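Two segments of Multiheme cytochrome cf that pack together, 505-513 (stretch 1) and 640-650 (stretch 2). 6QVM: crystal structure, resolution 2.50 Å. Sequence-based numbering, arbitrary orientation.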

# COMPACT_ATOMS: atom_id res chain seq x y z
N GLY A 505 -24.98 8.89 22.79
CA GLY A 505 -25.44 8.34 24.05
C GLY A 505 -25.83 9.41 25.05
O GLY A 505 -26.83 9.25 25.76
N PHE A 506 -25.06 10.49 25.11
CA PHE A 506 -25.31 11.59 26.03
C PHE A 506 -26.77 12.03 25.95
O PHE A 506 -27.34 12.12 24.86
CB PHE A 506 -24.39 12.78 25.72
CG PHE A 506 -24.80 13.56 24.50
CD1 PHE A 506 -24.34 13.21 23.24
CD2 PHE A 506 -25.63 14.67 24.61
CE1 PHE A 506 -24.72 13.93 22.12
CE2 PHE A 506 -26.01 15.39 23.50
CZ PHE A 506 -25.55 15.03 22.25
N THR A 507 -27.37 12.28 27.11
CA THR A 507 -28.78 12.63 27.18
C THR A 507 -28.94 14.05 27.72
O THR A 507 -27.96 14.76 27.98
CB THR A 507 -29.54 11.62 28.03
OG1 THR A 507 -28.90 11.48 29.30
CG2 THR A 507 -29.61 10.27 27.34
N ALA A 508 -30.20 14.47 27.85
CA ALA A 508 -30.50 15.83 28.29
C ALA A 508 -29.97 16.13 29.68
O ALA A 508 -29.85 17.31 30.04
CB ALA A 508 -32.01 16.06 28.25
N THR A 509 -29.64 15.11 30.47
CA THR A 509 -29.15 15.34 31.82
C THR A 509 -27.70 14.87 31.98
O THR A 509 -27.38 14.18 32.95
CB THR A 509 -30.04 14.63 32.84
OG1 THR A 509 -30.14 13.24 32.51
CG2 THR A 509 -31.44 15.25 32.85
N SER A 510 -26.84 15.23 31.03
CA SER A 510 -25.43 14.86 31.09
C SER A 510 -24.53 16.00 31.54
O SER A 510 -23.50 15.73 32.16
CB SER A 510 -24.95 14.35 29.73
OG SER A 510 -25.55 13.12 29.40
N GLY A 511 -24.91 17.24 31.26
CA GLY A 511 -24.20 18.38 31.77
C GLY A 511 -22.89 18.65 31.06
O GLY A 511 -22.40 17.83 30.30
N SER A 512 -22.35 19.84 31.33
CA SER A 512 -21.09 20.33 30.77
C SER A 512 -20.02 19.25 30.68
O SER A 512 -19.48 18.96 29.60
CB SER A 512 -20.55 21.50 31.60
OG SER A 512 -21.32 22.68 31.38
N LYS A 513 -19.73 18.61 31.81
CA LYS A 513 -18.65 17.65 31.92
C LYS A 513 -19.06 16.24 31.48
O LYS A 513 -18.40 15.26 31.86
CB LYS A 513 -18.11 17.62 33.36
CG LYS A 513 -17.77 18.99 33.93
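Stretch 2 (640-650) YKYADTLAGIV

Stretch 2 is helical from Lys641 to Val650, and the helix runs on later in the chain; stretch 1 has no regular helix or strand, so the contact is a loop laid along one side of a helix. The direction follows from the nearest CA pairs: Thr509 with Lys641 at 5.3 Å between their CA atoms, Gly511 with Thr645 at 3.8 Å, and Ser512 with Gly648 at 4.2 Å. Both sequences rise together through these pairs, so from Thr509 to Ser512 the loop follows the helix in the same sense. Phe506 breaks this order, because it reaches Ile649 further along the helix. Together the two stretches bury 494 Å².

Tyr640 makes no contact with the loop. Lys641, modelled only to CB, has its CA-to-CB bond pointing toward the loop, and its CB lies 4.4 Å from Thr509 CG2. Lys641 O also accepts the backbone hydrogen bond from Thr645 N at 2.9 Å.

Tyr642 has its CA-to-CB bond directed sideways, but with chi1 in the m well its ring comes nearer to the loop. Ala508 O lies at the ring edge, 3.6 Å from Tyr642 CD1, and the same CD1 is 4.1 Å from Ala508 CB. One atom further round the ring, Tyr642 CE1 approaches Thr509 CG2 to 3.5 Å.

Ala643 faces away, and the next contact is made by Asp644. Its side chain, with chi1 at -173° (t), brings both carboxylate oxygens to Ser512: Ser512 N donates to Asp644 OD2 at 2.9 Å with an N-H...acceptor angle of 153°, and Ser512 OG donates to Asp644 OD1 at 2.6 Å. The carboxylate thus holds backbone and side chain of one residue. The same carboxylate sits close to Gly511, whose CA is 3.1 Å from Asp644 OD2: an ideal CB there would fall 2.7 Å from that oxygen, a clash. The positive phi of Gly511, 76°, independently favours glycine.

Thr645 has the largest covered area in either stretch, 70 Å². Its OG1 accepts a hydrogen bond from Gly511 N at 2.7 Å and 150°, and a weak one from Ser510 N at 3.2 Å and 123°. The hydroxyl proton has two acceptors within reach, Ala508 O at 2.8 Å from Thr645 OG1 and Lys641 O at 2.7 Å from the same atom. Thr645 CG2 meanwhile lies 3.3 Å from Thr507 O. One hydroxyl therefore takes hydrogen bonds from two neighbouring backbone amides, Ser510 N and Gly511 N, while Ala508 O lies close by.

Leu646 and Ala647 make no contact. At Gly648 the backbones themselves meet: its CA is 4.2 Å from Ser512 CA, and an ideal CB would point toward the loop and come within 2.9 Å of that Ser512 atom, so this approach depends on the absence of a side chain.

Ile649 supplies the last contact, its CD1 reaching 3.6 Å from Phe506 CE2 in an oblique approach to the ring. Val650 lies beyond reach of the loop.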

# COMPACT_ATOMS: atom_id res chain seq x y z
N TYR A 640 -31.84 22.35 35.98
CA TYR A 640 -30.59 23.06 35.77
C TYR A 640 -29.56 22.19 35.07
O TYR A 640 -28.66 22.70 34.40
CB TYR A 640 -30.07 23.58 37.12
CG TYR A 640 -28.57 23.57 37.39
CD1 TYR A 640 -27.89 22.38 37.61
CD2 TYR A 640 -27.86 24.76 37.52
CE1 TYR A 640 -26.54 22.37 37.88
CE2 TYR A 640 -26.51 24.76 37.80
CZ TYR A 640 -25.85 23.56 37.99
OH TYR A 640 -24.50 23.54 38.27
N LYS A 641 -29.71 20.86 35.19
CA LYS A 641 -28.93 19.95 34.37
C LYS A 641 -29.25 20.12 32.89
O LYS A 641 -28.37 19.99 32.04
CB LYS A 641 -29.18 18.51 34.82
N TYR A 642 -30.52 20.43 32.58
CA TYR A 642 -30.91 20.72 31.20
C TYR A 642 -30.12 21.90 30.65
O TYR A 642 -29.44 21.79 29.62
CB TYR A 642 -32.41 21.01 31.13
CG TYR A 642 -33.34 19.86 31.44
CD1 TYR A 642 -32.92 18.54 31.37
CD2 TYR A 642 -34.66 20.10 31.78
CE1 TYR A 642 -33.80 17.49 31.64
CE2 TYR A 642 -35.55 19.07 32.06
CZ TYR A 642 -35.11 17.77 31.99
OH TYR A 642 -36.00 16.75 32.26
N ALA A 643 -30.20 23.05 31.33
CA ALA A 643 -29.50 24.24 30.87
C ALA A 643 -27.99 24.08 30.89
O ALA A 643 -27.28 24.86 30.24
CB ALA A 643 -29.90 25.46 31.71
N ASP A 644 -27.49 23.09 31.63
CA ASP A 644 -26.06 22.80 31.64
C ASP A 644 -25.66 21.98 30.43
O ASP A 644 -24.72 22.32 29.70
CB ASP A 644 -25.70 22.10 32.95
CG ASP A 644 -24.21 21.92 33.14
OD1 ASP A 644 -23.44 22.84 32.82
OD2 ASP A 644 -23.82 20.83 33.62
N THR A 645 -26.42 20.91 30.16
CA THR A 645 -26.21 20.09 28.97
C THR A 645 -26.39 20.91 27.70
O THR A 645 -25.55 20.87 26.79
CB THR A 645 -27.18 18.91 28.98
OG1 THR A 645 -27.20 18.30 30.27
CG2 THR A 645 -26.79 17.88 27.92
N LEU A 646 -27.48 21.67 27.63
CA LEU A 646 -27.81 22.41 26.41
C LEU A 646 -26.74 23.43 26.06
O LEU A 646 -26.52 23.72 24.88
CB LEU A 646 -29.17 23.09 26.56
CG LEU A 646 -30.38 22.39 25.93
CD1 LEU A 646 -30.18 20.89 25.83
CD2 LEU A 646 -31.65 22.69 26.72
N ALA A 647 -26.06 23.98 27.07
CA ALA A 647 -24.98 24.92 26.82
C ALA A 647 -23.63 24.24 26.78
O ALA A 647 -22.69 24.80 26.20
CB ALA A 647 -24.98 26.01 27.89
N GLY A 648 -23.51 23.06 27.39
CA GLY A 648 -22.28 22.30 27.26
C GLY A 648 -22.07 21.78 25.85
O GLY A 648 -20.93 21.65 25.39
N ILE A 649 -23.17 21.48 25.15
CA ILE A 649 -23.08 20.96 23.79
C ILE A 649 -22.44 21.99 22.87
O ILE A 649 -21.54 21.68 22.09
CB ILE A 649 -24.47 20.54 23.29
CG1 ILE A 649 -24.93 19.27 24.02
CG2 ILE A 649 -24.44 20.31 21.79
CD1 ILE A 649 -26.42 18.98 23.86
N VAL A 650 -22.89 23.25 22.96
CA VAL A 650 -22.28 24.32 22.18
C VAL A 650 -20.82 24.53 22.56
O VAL A 650 -20.02 25.02 21.76
CB VAL A 650 -23.11 25.61 22.34
CG1 VAL A 650 -22.54 26.75 21.51
CG2 VAL A 650 -24.56 25.35 21.97